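Local coordinates for mobilization protein A (Pseudomonas aeruginosa, PDB 2NS6) that nicks one strand of plasmid DNA at the origin of transfer, acting as the relaxase that prepares the strand for conjugative export, at residues 2-6 against 168-172; 62-66 against 136-142; 78-82 against 179-185; 124-128 against 153-159. All coordinates share one frame; numbering follows the deposited sequence.

Interaction 1. Residues 2-6 against 168-172; sequences IYHLT and TREAW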
loop_
_atom_site.group_PDB
_atom_site.type_symbol
_atom_site.label_atom_id
_atom_site.label_comp_id
_atom_site.label_asym_id
_atom_site.label_seq_id
_atom_site.Cartn_x
_atom_site.Cartn_y
_atom_site.Cartn_z
ATOM N N ILE A 2 8.009 20.910 -2.727
ATOM C CA ILE A 2 7.566 20.016 -1.664
ATOM C C ILE A 2 6.361 19.188 -2.115
ATOM O O ILE A 2 5.393 19.726 -2.651
ATOM C CB ILE A 2 7.187 20.817 -0.377
ATOM C CG1 ILE A 2 8.454 21.348 0.299
ATOM C CG2 ILE A 2 6.384 19.944 0.582
ATOM C CD1 ILE A 2 9.440 20.268 0.726
ATOM N N TYR A 3 6.439 17.876 -1.916
ATOM C CA TYR A 3 5.347 16.988 -2.281
ATOM C C TYR A 3 4.886 16.341 -0.991
ATOM O O TYR A 3 5.389 15.294 -0.587
ATOM C CB TYR A 3 5.817 15.947 -3.302
ATOM C CG TYR A 3 6.362 16.599 -4.556
ATOM C CD1 TYR A 3 7.741 16.711 -4.764
ATOM C CD2 TYR A 3 5.501 17.201 -5.481
ATOM C CE1 TYR A 3 8.248 17.414 -5.853
ATOM C CE2 TYR A 3 5.999 17.909 -6.573
ATOM C CZ TYR A 3 7.374 18.012 -6.749
ATOM O OH TYR A 3 7.881 18.740 -7.805
ATOM N N HIS A 4 3.925 16.996 -0.349
ATOM C CA HIS A 4 3.386 16.562 0.926
ATOM C C HIS A 4 2.951 15.099 0.972
ATOM O O HIS A 4 2.449 14.554 -0.009
ATOM C CB HIS A 4 2.224 17.475 1.324
ATOM C CG HIS A 4 1.824 17.350 2.759
ATOM N ND1 HIS A 4 2.746 17.226 3.779
ATOM C CD2 HIS A 4 0.606 17.349 3.349
ATOM C CE1 HIS A 4 2.111 17.152 4.936
ATOM N NE2 HIS A 4 0.812 17.224 4.704
ATOM N N LEU A 5 3.156 14.479 2.128
ATOM C CA LEU A 5 2.798 13.084 2.348
ATOM C C LEU A 5 2.176 12.942 3.731
ATOM O O LEU A 5 2.681 13.506 4.702
ATOM C CB LEU A 5 4.043 12.206 2.238
ATOM C CG LEU A 5 3.921 10.703 2.515
ATOM C CD1 LEU A 5 5.015 9.956 1.758
ATOM C CD2 LEU A 5 4.029 10.432 4.013
ATOM N N THR A 6 1.074 12.203 3.819
ATOM C CA THR A 6 0.401 11.984 5.099
ATOM C C THR A 6 0.201 10.488 5.269
ATOM O O THR A 6 0.482 9.716 4.356
ATOM C CB THR A 6 -0.981 12.668 5.149
ATOM O OG1 THR A 6 -1.799 12.152 4.096
ATOM C CG2 THR A 6 -0.848 14.184 4.969
ATOM N N THR A 168 9.731 8.901 6.461
ATOM C CA THR A 168 9.089 8.507 5.213
ATOM C C THR A 168 9.020 9.723 4.295
ATOM O O THR A 168 9.253 9.627 3.088
ATOM C CB THR A 168 7.692 7.919 5.500
ATOM O OG1 THR A 168 7.839 6.782 6.370
ATOM C CG2 THR A 168 7.015 7.464 4.213
ATOM N N ARG A 169 8.731 10.878 4.882
ATOM C CA ARG A 169 8.666 12.125 4.130
ATOM C C ARG A 169 10.027 12.449 3.530
ATOM O O ARG A 169 10.117 12.873 2.382
ATOM C CB ARG A 169 8.198 13.252 5.048
ATOM C CG ARG A 169 6.720 13.179 5.323
ATOM C CD ARG A 169 6.277 14.182 6.353
ATOM N NE ARG A 169 4.826 14.219 6.427
ATOM C CZ ARG A 169 4.134 14.932 7.308
ATOM N NH1 ARG A 169 4.766 15.676 8.206
ATOM N NH2 ARG A 169 2.806 14.901 7.286
ATOM N N GLU A 170 11.091 12.236 4.300
ATOM C CA GLU A 170 12.433 12.504 3.795
ATOM C C GLU A 170 12.755 11.509 2.688
ATOM O O GLU A 170 13.433 11.839 1.714
ATOM C CB GLU A 170 13.470 12.368 4.908
ATOM C CG GLU A 170 14.883 12.702 4.449
ATOM C CD GLU A 170 15.925 12.456 5.518
ATOM O OE1 GLU A 170 17.106 12.791 5.280
ATOM O OE2 GLU A 170 15.569 11.926 6.595
ATOM N N ALA A 171 12.269 10.282 2.847
ATOM C CA ALA A 171 12.498 9.242 1.852
ATOM C C ALA A 171 11.743 9.594 0.573
ATOM O O ALA A 171 12.292 9.502 -0.527
ATOM C CB ALA A 171 12.043 7.892 2.391
ATOM N N TRP A 172 10.488 10.008 0.713
ATOM C CA TRP A 172 9.685 10.378 -0.449
ATOM C C TRP A 172 10.358 11.528 -1.192
ATOM O O TRP A 172 10.460 11.505 -2.423
ATOM C CB TRP A 172 8.270 10.788 -0.020
ATOM C CG TRP A 172 7.421 11.354 -1.141
ATOM C CD1 TRP A 172 6.741 12.534 -1.125
ATOM C CD2 TRP A 172 7.191 10.781 -2.439
ATOM N NE1 TRP A 172 6.108 12.740 -2.328
ATOM C CE2 TRP A 172 6.366 11.681 -3.155
ATOM C CE3 TRP A 172 7.604 9.599 -3.067
ATOM C CZ2 TRP A 172 5.942 11.438 -4.469
ATOM C CZ3 TRP A 172 7.183 9.354 -4.379
ATOM C CH2 TRP A 172 6.360 10.274 -5.065
#

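Interaction 2. Residues 62-66 against 136-142; sequences LYERA and AAQWFKR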
loop_
_atom_site.group_PDB
_atom_site.type_symbol
_atom_site.label_atom_id
_atom_site.label_comp_id
_atom_site.label_asym_id
_atom_site.label_seq_id
_atom_site.Cartn_x
_atom_site.Cartn_y
_atom_site.Cartn_z
ATOM N N LEU A 62 -12.408 -10.031 6.905
ATOM C CA LEU A 62 -13.107 -11.171 7.471
ATOM C C LEU A 62 -12.352 -11.915 8.570
ATOM O O LEU A 62 -12.969 -12.599 9.387
ATOM C CB LEU A 62 -13.469 -12.147 6.351
ATOM C CG LEU A 62 -14.184 -13.444 6.749
ATOM C CD1 LEU A 62 -15.537 -13.131 7.388
ATOM C CD2 LEU A 62 -14.363 -14.299 5.512
ATOM N N TYR A 63 -11.027 -11.778 8.611
ATOM C CA TYR A 63 -10.235 -12.495 9.609
ATOM C C TYR A 63 -9.407 -11.706 10.624
ATOM O O TYR A 63 -9.099 -12.238 11.686
ATOM C CB TYR A 63 -9.325 -13.507 8.908
ATOM C CG TYR A 63 -10.087 -14.540 8.100
ATOM C CD1 TYR A 63 -9.983 -14.588 6.716
ATOM C CD2 TYR A 63 -10.948 -15.442 8.722
ATOM C CE1 TYR A 63 -10.724 -15.506 5.967
ATOM C CE2 TYR A 63 -11.691 -16.358 7.984
ATOM C CZ TYR A 63 -11.576 -16.381 6.611
ATOM O OH TYR A 63 -12.338 -17.256 5.885
ATOM N N GLU A 64 -9.018 -10.469 10.324
ATOM C CA GLU A 64 -8.222 -9.718 11.301
ATOM C C GLU A 64 -9.079 -9.402 12.516
ATOM O O GLU A 64 -10.259 -9.094 12.383
ATOM C CB GLU A 64 -7.690 -8.411 10.707
ATOM C CG GLU A 64 -6.170 -8.351 10.624
ATOM C CD GLU A 64 -5.497 -8.088 11.965
ATOM O OE1 GLU A 64 -5.947 -8.619 13.003
ATOM O OE2 GLU A 64 -4.498 -7.349 11.978
ATOM N N ARG A 65 -8.487 -9.480 13.702
ATOM C CA ARG A 65 -9.231 -9.197 14.923
ATOM C C ARG A 65 -9.671 -7.733 14.939
ATOM O O ARG A 65 -9.040 -6.881 14.311
ATOM C CB ARG A 65 -8.368 -9.504 16.147
ATOM C CG ARG A 65 -7.105 -8.673 16.210
ATOM C CD ARG A 65 -6.361 -8.918 17.497
ATOM N NE ARG A 65 -5.267 -7.966 17.688
ATOM C CZ ARG A 65 -4.542 -7.898 18.796
ATOM N NH1 ARG A 65 -4.804 -8.726 19.803
ATOM N NH2 ARG A 65 -3.562 -7.011 18.901
ATOM N N ALA A 66 -10.751 -7.455 15.663
ATOM C CA ALA A 66 -11.315 -6.106 15.760
ATOM C C ALA A 66 -10.298 -5.020 16.087
ATOM O O ALA A 66 -10.267 -3.973 15.436
ATOM C CB ALA A 66 -12.439 -6.090 16.798
ATOM N N ALA A 136 -6.392 -18.334 3.538
ATOM C CA ALA A 136 -6.846 -16.995 3.887
ATOM C C ALA A 136 -7.276 -16.933 5.355
ATOM O O ALA A 136 -6.913 -16.006 6.080
ATOM C CB ALA A 136 -8.011 -16.572 2.970
ATOM N N ALA A 137 -8.041 -17.929 5.793
ATOM C CA ALA A 137 -8.523 -17.983 7.170
ATOM C C ALA A 137 -7.401 -18.137 8.208
ATOM O O ALA A 137 -7.630 -17.950 9.406
ATOM C CB ALA A 137 -9.529 -19.138 7.319
ATOM N N GLN A 138 -6.193 -18.472 7.756
ATOM C CA GLN A 138 -5.062 -18.659 8.672
ATOM C C GLN A 138 -4.004 -17.566 8.584
ATOM O O GLN A 138 -3.194 -17.398 9.496
ATOM C CB GLN A 138 -4.380 -20.002 8.399
ATOM C CG GLN A 138 -3.235 -20.327 9.352
ATOM C CD GLN A 138 -2.424 -21.528 8.899
ATOM O OE1 GLN A 138 -2.979 -22.531 8.455
ATOM N NE2 GLN A 138 -1.103 -21.433 9.017
ATOM N N TRP A 139 -4.005 -16.827 7.481
ATOM C CA TRP A 139 -3.008 -15.782 7.270
ATOM C C TRP A 139 -2.929 -14.713 8.356
ATOM O O TRP A 139 -1.834 -14.321 8.760
ATOM C CB TRP A 139 -3.226 -15.125 5.901
ATOM C CG TRP A 139 -2.210 -14.063 5.559
ATOM C CD1 TRP A 139 -2.300 -12.729 5.833
ATOM C CD2 TRP A 139 -0.929 -14.260 4.944
ATOM N NE1 TRP A 139 -1.160 -12.086 5.433
ATOM C CE2 TRP A 139 -0.298 -12.998 4.885
ATOM C CE3 TRP A 139 -0.251 -15.380 4.444
ATOM C CZ2 TRP A 139 0.983 -12.820 4.346
ATOM C CZ3 TRP A 139 1.029 -15.205 3.905
ATOM C CH2 TRP A 139 1.630 -13.934 3.862
ATOM N N PHE A 140 -4.081 -14.251 8.837
ATOM C CA PHE A 140 -4.117 -13.194 9.840
ATOM C C PHE A 140 -4.136 -13.654 11.304
ATOM O O PHE A 140 -4.231 -12.835 12.225
ATOM C CB PHE A 140 -5.306 -12.268 9.554
ATOM C CG PHE A 140 -5.294 -11.673 8.162
ATOM C CD1 PHE A 140 -5.904 -12.330 7.097
ATOM C CD2 PHE A 140 -4.659 -10.456 7.922
ATOM C CE1 PHE A 140 -5.884 -11.776 5.808
ATOM C CE2 PHE A 140 -4.631 -9.894 6.642
ATOM C CZ PHE A 140 -5.244 -10.556 5.583
ATOM N N LYS A 141 -4.045 -14.960 11.523
ATOM C CA LYS A 141 -4.024 -15.484 12.880
ATOM C C LYS A 141 -2.712 -15.048 13.515
ATOM O O LYS A 141 -1.852 -14.454 12.847
ATOM C CB LYS A 141 -4.125 -17.015 12.862
ATOM C CG LYS A 141 -5.479 -17.541 12.384
ATOM C CD LYS A 141 -5.435 -19.036 12.074
ATOM C CE LYS A 141 -6.823 -19.577 11.749
ATOM N NZ LYS A 141 -6.786 -20.593 10.642
ATOM N N ARG A 142 -2.565 -15.327 14.806
ATOM C CA ARG A 142 -1.356 -14.975 15.532
ATOM C C ARG A 142 -0.184 -15.753 14.966
ATOM O O ARG A 142 -0.347 -16.867 14.477
ATOM C CB ARG A 142 -1.527 -15.288 17.020
ATOM C CG ARG A 142 -2.669 -14.516 17.657
ATOM C CD ARG A 142 -2.881 -14.879 19.119
ATOM N NE ARG A 142 -4.091 -14.247 19.646
ATOM C CZ ARG A 142 -4.274 -12.932 19.735
ATOM N NH1 ARG A 142 -3.325 -12.092 19.336
ATOM N NH2 ARG A 142 -5.411 -12.453 20.219
HETATM O O HOH W 1 -6.157 -11.733 13.883
#

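Interaction 3. Residues 78-82 against 179-185; sequences LPVEL and ALERAGH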
loop_
_atom_site.group_PDB
_atom_site.type_symbol
_atom_site.label_atom_id
_atom_site.label_comp_id
_atom_site.label_asym_id
_atom_site.label_seq_id
_atom_site.Cartn_x
_atom_site.Cartn_y
_atom_site.Cartn_z
ATOM N N LEU A 78 2.190 13.791 -6.409
ATOM C CA LEU A 78 3.168 13.445 -7.447
ATOM C C LEU A 78 3.585 14.695 -8.239
ATOM O O LEU A 78 2.767 15.573 -8.494
ATOM C CB LEU A 78 2.564 12.411 -8.407
ATOM C CG LEU A 78 2.275 11.013 -7.845
ATOM C CD1 LEU A 78 1.437 10.224 -8.830
ATOM C CD2 LEU A 78 3.596 10.290 -7.558
ATOM N N PRO A 79 4.869 14.792 -8.632
ATOM C CA PRO A 79 5.324 15.962 -9.394
ATOM C C PRO A 79 4.565 16.078 -10.718
ATOM O O PRO A 79 4.519 15.117 -11.496
ATOM C CB PRO A 79 6.809 15.678 -9.609
ATOM C CG PRO A 79 7.178 14.852 -8.412
ATOM C CD PRO A 79 6.002 13.909 -8.302
ATOM N N VAL A 80 3.972 17.244 -10.979
ATOM C CA VAL A 80 3.211 17.450 -12.215
ATOM C C VAL A 80 4.045 17.495 -13.487
ATOM O O VAL A 80 3.530 17.223 -14.571
ATOM C CB VAL A 80 2.377 18.758 -12.177
ATOM C CG1 VAL A 80 1.054 18.523 -11.455
ATOM C CG2 VAL A 80 3.166 19.859 -11.493
ATOM N N GLU A 81 5.323 17.840 -13.358
ATOM C CA GLU A 81 6.210 17.927 -14.516
ATOM C C GLU A 81 6.494 16.554 -15.116
ATOM O O GLU A 81 6.705 16.420 -16.319
ATOM C CB GLU A 81 7.545 18.572 -14.122
ATOM C CG GLU A 81 7.440 19.882 -13.339
ATOM C CD GLU A 81 7.803 19.716 -11.867
ATOM O OE1 GLU A 81 7.089 18.980 -11.147
ATOM O OE2 GLU A 81 8.810 20.315 -11.427
ATOM N N LEU A 82 6.516 15.538 -14.258
ATOM C CA LEU A 82 6.797 14.168 -14.676
ATOM C C LEU A 82 5.726 13.607 -15.612
ATOM O O LEU A 82 4.556 13.967 -15.518
ATOM C CB LEU A 82 6.941 13.277 -13.429
ATOM C CG LEU A 82 8.331 12.802 -12.968
ATOM C CD1 LEU A 82 9.382 13.874 -13.158
ATOM C CD2 LEU A 82 8.252 12.367 -11.508
ATOM N N ALA A 179 14.020 11.481 -9.086
ATOM C CA ALA A 179 13.274 11.255 -10.322
ATOM C C ALA A 179 13.187 12.505 -11.183
ATOM O O ALA A 179 13.204 12.432 -12.414
ATOM C CB ALA A 179 11.865 10.765 -9.997
ATOM N N LEU A 180 13.073 13.653 -10.525
ATOM C CA LEU A 180 12.977 14.928 -11.220
ATOM C C LEU A 180 14.250 15.270 -11.982
ATOM O O LEU A 180 14.194 15.593 -13.168
ATOM C CB LEU A 180 12.652 16.045 -10.226
ATOM C CG LEU A 180 11.176 16.148 -9.839
ATOM C CD1 LEU A 180 10.975 17.155 -8.701
ATOM C CD2 LEU A 180 10.389 16.560 -11.068
ATOM N N GLU A 181 15.396 15.187 -11.315
ATOM C CA GLU A 181 16.640 15.529 -11.987
ATOM C C GLU A 181 16.987 14.601 -13.145
ATOM O O GLU A 181 17.396 15.071 -14.207
ATOM C CB GLU A 181 17.809 15.606 -11.000
ATOM C CG GLU A 181 18.230 14.305 -10.371
ATOM C CD GLU A 181 19.619 14.398 -9.741
ATOM O OE1 GLU A 181 20.594 14.673 -10.485
ATOM O OE2 GLU A 181 19.739 14.194 -8.510
ATOM N N ARG A 182 16.819 13.293 -12.977
ATOM C CA ARG A 182 17.144 12.411 -14.093
ATOM C C ARG A 182 16.083 12.494 -15.181
ATOM O O ARG A 182 16.179 11.828 -16.211
ATOM C CB ARG A 182 17.325 10.965 -13.638
ATOM C CG ARG A 182 16.058 10.206 -13.384
ATOM C CD ARG A 182 16.320 8.725 -13.581
ATOM N NE ARG A 182 15.418 7.930 -12.768
ATOM C CZ ARG A 182 15.472 7.884 -11.442
ATOM N NH1 ARG A 182 16.393 8.584 -10.794
ATOM N NH2 ARG A 182 14.601 7.150 -10.765
ATOM N N ALA A 183 15.065 13.314 -14.950
ATOM C CA ALA A 183 14.014 13.506 -15.944
ATOM C C ALA A 183 14.282 14.831 -16.662
ATOM O O ALA A 183 13.504 15.252 -17.522
ATOM C CB ALA A 183 12.637 13.534 -15.272
ATOM N N GLY A 184 15.380 15.486 -16.293
ATOM C CA GLY A 184 15.747 16.751 -16.912
ATOM C C GLY A 184 15.408 17.956 -16.058
ATOM O O GLY A 184 16.157 18.933 -16.005
ATOM N N HIS A 185 14.270 17.874 -15.381
ATOM C CA HIS A 185 13.778 18.941 -14.520
ATOM C C HIS A 185 14.725 19.269 -13.372
ATOM O O HIS A 185 15.878 18.784 -13.396
ATOM C CB HIS A 185 12.402 18.544 -13.983
ATOM C CG HIS A 185 11.446 18.138 -15.057
ATOM N ND1 HIS A 185 10.932 19.035 -15.972
ATOM C CD2 HIS A 185 10.970 16.923 -15.419
ATOM C CE1 HIS A 185 10.186 18.390 -16.848
ATOM N NE2 HIS A 185 10.192 17.104 -16.536
ATOM O OXT HIS A 185 14.310 20.023 -12.467
#

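Interaction 4. Residues 124-128 against 153-159; sequences ISERI and AQKTEAL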
loop_
_atom_site.group_PDB
_atom_site.type_symbol
_atom_site.label_atom_id
_atom_site.label_comp_id
_atom_site.label_asym_id
_atom_site.label_seq_id
_atom_site.Cartn_x
_atom_site.Cartn_y
_atom_site.Cartn_z
ATOM N N ILE A 124 -0.789 -0.364 2.876
ATOM C CA ILE A 124 0.190 -1.371 3.258
ATOM C C ILE A 124 -0.303 -2.257 4.377
ATOM O O ILE A 124 -0.739 -1.771 5.422
ATOM C CB ILE A 124 1.473 -0.706 3.752
ATOM C CG1 ILE A 124 1.906 0.370 2.759
ATOM C CG2 ILE A 124 2.558 -1.749 3.951
ATOM C CD1 ILE A 124 3.172 1.077 3.169
ATOM N N SER A 125 -0.235 -3.565 4.150
ATOM C CA SER A 125 -0.643 -4.546 5.149
ATOM C C SER A 125 0.593 -4.821 5.995
ATOM O O SER A 125 1.660 -5.135 5.462
ATOM C CB SER A 125 -1.091 -5.838 4.466
ATOM O OG SER A 125 -1.217 -6.887 5.408
ATOM N N GLU A 126 0.451 -4.707 7.310
ATOM C CA GLU A 126 1.574 -4.929 8.209
ATOM C C GLU A 126 1.785 -6.392 8.568
ATOM O O GLU A 126 1.896 -6.747 9.743
ATOM C CB GLU A 126 1.401 -4.087 9.472
ATOM C CG GLU A 126 1.618 -2.604 9.230
ATOM C CD GLU A 126 1.007 -1.753 10.322
ATOM O OE1 GLU A 126 1.724 -0.911 10.896
ATOM O OE2 GLU A 126 -0.195 -1.934 10.598
ATOM N N ARG A 127 1.843 -7.227 7.534
ATOM C CA ARG A 127 2.064 -8.663 7.670
ATOM C C ARG A 127 3.253 -8.997 6.793
ATOM O O ARG A 127 3.308 -8.606 5.630
ATOM C CB ARG A 127 0.839 -9.449 7.187
ATOM C CG ARG A 127 -0.399 -9.257 8.052
ATOM C CD ARG A 127 -0.336 -10.145 9.296
ATOM N NE ARG A 127 -1.423 -9.877 10.233
ATOM C CZ ARG A 127 -1.745 -10.674 11.243
ATOM N NH1 ARG A 127 -1.064 -11.794 11.440
ATOM N NH2 ARG A 127 -2.734 -10.350 12.062
ATOM N N ILE A 128 4.204 -9.724 7.356
ATOM C CA ILE A 128 5.415 -10.098 6.649
ATOM C C ILE A 128 5.219 -11.340 5.793
ATOM O O ILE A 128 4.919 -12.422 6.309
ATOM C CB ILE A 128 6.547 -10.354 7.660
ATOM C CG1 ILE A 128 6.758 -9.097 8.505
ATOM C CG2 ILE A 128 7.825 -10.765 6.939
ATOM C CD1 ILE A 128 7.680 -9.284 9.692
ATOM N N ALA A 153 0.750 -15.016 9.411
ATOM C CA ALA A 153 1.946 -14.307 8.984
ATOM C C ALA A 153 2.337 -13.421 10.153
ATOM O O ALA A 153 1.470 -12.934 10.883
ATOM C CB ALA A 153 1.649 -13.459 7.753
ATOM N N GLN A 154 3.639 -13.225 10.338
ATOM C CA GLN A 154 4.146 -12.399 11.426
ATOM C C GLN A 154 3.856 -10.930 11.142
ATOM O O GLN A 154 3.897 -10.493 9.990
ATOM C CB GLN A 154 5.658 -12.614 11.589
ATOM C CG GLN A 154 6.322 -11.735 12.646
ATOM C CD GLN A 154 7.803 -12.061 12.847
ATOM O OE1 GLN A 154 8.527 -12.340 11.887
ATOM N NE2 GLN A 154 8.259 -12.009 14.096
ATOM N N LYS A 155 3.539 -10.178 12.191
ATOM C CA LYS A 155 3.253 -8.755 12.048
ATOM C C LYS A 155 4.557 -7.967 12.105
ATOM O O LYS A 155 5.535 -8.423 12.693
ATOM C CB LYS A 155 2.333 -8.281 13.177
ATOM C CG LYS A 155 0.869 -8.703 13.055
ATOM C CD LYS A 155 0.117 -8.404 14.355
ATOM C CE LYS A 155 -1.399 -8.579 14.219
ATOM N NZ LYS A 155 -2.062 -7.498 13.413
ATOM N N THR A 156 4.588 -6.798 11.472
ATOM C CA THR A 156 5.788 -5.977 11.520
ATOM C C THR A 156 5.525 -4.732 12.345
ATOM O O THR A 156 4.407 -4.214 12.367
ATOM C CB THR A 156 6.274 -5.551 10.130
ATOM O OG1 THR A 156 7.463 -4.763 10.278
ATOM C CG2 THR A 156 5.222 -4.731 9.405
ATOM N N GLU A 157 6.557 -4.255 13.031
ATOM C CA GLU A 157 6.430 -3.064 13.855
ATOM C C GLU A 157 7.107 -1.874 13.182
ATOM O O GLU A 157 7.085 -0.766 13.712
ATOM C CB GLU A 157 7.093 -3.287 15.218
ATOM C CG GLU A 157 6.691 -4.577 15.930
ATOM C CD GLU A 157 5.208 -4.682 16.155
ATOM O OE1 GLU A 157 4.625 -3.750 16.745
ATOM O OE2 GLU A 157 4.618 -5.706 15.746
ATOM N N ALA A 158 7.694 -2.103 12.012
ATOM C CA ALA A 158 8.416 -1.060 11.289
ATOM C C ALA A 158 7.657 0.226 10.974
ATOM O O ALA A 158 8.271 1.280 10.792
ATOM C CB ALA A 158 8.998 -1.642 9.996
ATOM N N LEU A 159 6.333 0.154 10.895
ATOM C CA LEU A 159 5.536 1.340 10.586
ATOM C C LEU A 159 4.972 2.075 11.807
ATOM O O LEU A 159 4.245 3.054 11.647
ATOM C CB LEU A 159 4.378 0.960 9.663
ATOM C CG LEU A 159 4.644 0.767 8.162
ATOM C CD1 LEU A 159 5.948 0.031 7.916
ATOM C CD2 LEU A 159 3.467 0.035 7.561
HETATM O O HOH W 2 4.158 -1.661 11.565
HETATM O O HOH W 3 5.634 -13.988 8.497
#

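Interaction 1. Residues 2-6 against 168-172
Leu5 places CG opposite its own nitrogen (chi1 176°), which carries its methyls onto helix 164-181. Arg169 sets CG beside its backbone N (chi1 -76°), then runs extended from CG to NE until the guanidinium reaches the carbonyl of that same leucine. The grip is side-on and both bonds end on one atom: NE lies 2.8 Å and NH2 2.9 Å from Leu5 O. The oxygen sits close to the guanidinium plane, so the flat group cannot easily turn. Its remaining nitrogen, NH1, forms a salt bridge with Glu166. CE1 of His4 lies over one guanidinium face, 3.3 Å from Arg169 NH2, with the two planes 44° apart.

Strand 5-10 is an outermost strand of the five-stranded antiparallel sheet of this relaxase fold. His4 and Thr6 bond through their backbones to Ala77 and Glu75 of the adjacent strand, whereas Leu5 O is taken by the helix, a task suited to a long side chain with several N-H groups. Deeper in, Leu5 CD1 packs 3.8 Å from Trp172 CB and 4.0 Å from Thr168 CG2. Tyr3 O comes in at the indole edge, 3.1 Å from Trp172 CD1. The broad tryptophan also meets the rings of Phe76 and Phe94, and its side chain lies about 8 Å from that of His119, a manganese ligand.

Interaction 2. Residues 62-66 against 136-142
Glu64 and Phe140 bring the two backbones nearest, their CA atoms 5.6 Å apart. Helix 53-63 finishes at Tyr63, and Glu64 is the first residue to swing to extended angles (psi 141°). On the other side Phe140 follows a weakly bonded helical turn around 136-139.

Tyr63 points its ring across the gap and lays one face on Ala137. This is a CH-pi contact, with Ala137 CA 3.4 Å from the ring centroid and only 9° off the ring normal. Leu62 CG covers the opposite face, leaving the ring sandwiched, and alanine's short side chain lets the ring lie directly on the backbone CA. Ala137 CB also touches Tyr63 CZ at 3.5 Å. The Phe140 ring packs beside it: its CD2 meets Glu64 CG at 3.7 Å and its CD1 meets Tyr63 CB at 4.0 Å, while CD1 of the adjoining Trp139 lies over one of its faces.

The carboxylate of Glu64 continues past this apolar patch. A water donates to Glu64 OE1 and to Phe140 O, the latter at 2.8 Å, and OE2 forms a salt bridge with Lys155. At the exposed rim, Arg65 NH1 approaches the edge of the Arg142 guanidinium, 3.7 Å from its NH1, with the planes 85° apart. No direct hydrogen bond joins the segments, so cohesion here rests on ring and methyl packing plus one water bridge; solvent probably screens the two arginines, and Lys155 probably stabilises the ionised form of Glu64.

Interaction 3. Residues 78-82 against 179-185
Gly184 N bonds to Glu181 O at 2.9 Å, closing the type I turn that ends helix 164-181 and sets Ala183 and His185 against Leu82 and Glu81. Glycine suits the turn's last position: with phi at 102°, a CB would press on the preceding carbonyl oxygen. The chain can then fold back, and the C-terminal His185 turns its imidazole toward the loop 78-82.

Glu81 meets that ring with its CB, over the centre of one face, 3.8 Å from the centroid of His185 and 6° off the normal. It is a CH-pi contact made by the aliphatic root of an acidic residue. Further out the glutamate bends at chi2 (107°), which lays its carboxylate beside the helix, with OE2 4.1 Å from Leu180 CD2.

Leu82 supplies the apolar centre. Its CD1 is 3.5 Å from Leu180 CD2 and 3.9 Å from Ala183 CB, the two leucines crossing at about a right angle, while its other methyl, CD2, faces Ala179 CB. One methyl of each leucine does the touching, and the short Ala179 and Ala183 let Leu82 come close to the helix. Pro79 adds its CB, 4.0 Å from Leu180 CD2, and its ring, which needs no backbone N-H partner, suits the loop just after strand 71-77. No hydrogen bond crosses between the segments.

The loop thus bridges strand 71-77 and helix 84-99, onto whose Leu90 both Pro79 and Leu82 pack, and it rests on the end of helix 164-181; Tyr3, just ahead of strand 5-10, touches Pro79, Glu81 and Leu180.

Interaction 4. Residues 124-128 against 153-159
Arg127 and Lys155 form an isolated antiparallel beta bridge, a non-hydrogen-bonded pair with CA atoms 4.5 Å apart, joining two loops beyond the end of strand 117-124. A backbone bond flanks the pair on each side: Ile128 N to Gln154 O, almost straight at 2.8 Å, and Thr156 N to Glu126 O, longer at 3.2 Å, its donor above the carbonyl plane.

Arg127 bends at chi2 (-81°), which brings NH1 2.8 Å from Ala153 O. Lys155 CG lies over the centre of the guanidinium face, so the lysine's apolar stem covers the flat cation. Their like charges come close, Arg127 NH2 to Lys155 NZ 3.2 Å; Glu64 forms a salt bridge with Lys155 and a long, weak ion pair with Arg127, which probably offsets this. Leu159 packs its CD2 against Glu126 CG at 3.6 Å, and Thr156 CB rests on Ile128 CG1.

Second-shell partners fix the polar ends. Arg69 forms a salt bridge with Glu126 OE2, and Glu102 bonds Thr156 OG1, which also accepts from Ala158 N in an ST turn. A water links the two segments: a single molecule donates to Glu126 OE1 (2.6 Å) and Thr156 O (2.7 Å) while accepting from Leu159 N.

Overall arrangement
Interaction 4 is the buried contact, lying nearest the centre of the chain and combining backbone bonds, an arginine bond, waters and side-chain packing; the other three are partly buried and lie farther out. Interactions 1 and 3 share helix 164-181 and touch each other through Tyr3 and Trp172; interaction 1 adds an arginine's two-nitrogen grip on a carbonyl at the sheet edge, while interaction 3, near the C-terminus, has no hydrogen bond across it. Interaction 2 sits across the chain's centre from both, about 31 and 41 Å away between centres. It meets interaction 4, where Ala153 N probably hydrogen-bonds to Trp139 O and the Glu64 carboxylate pairs with Lys155.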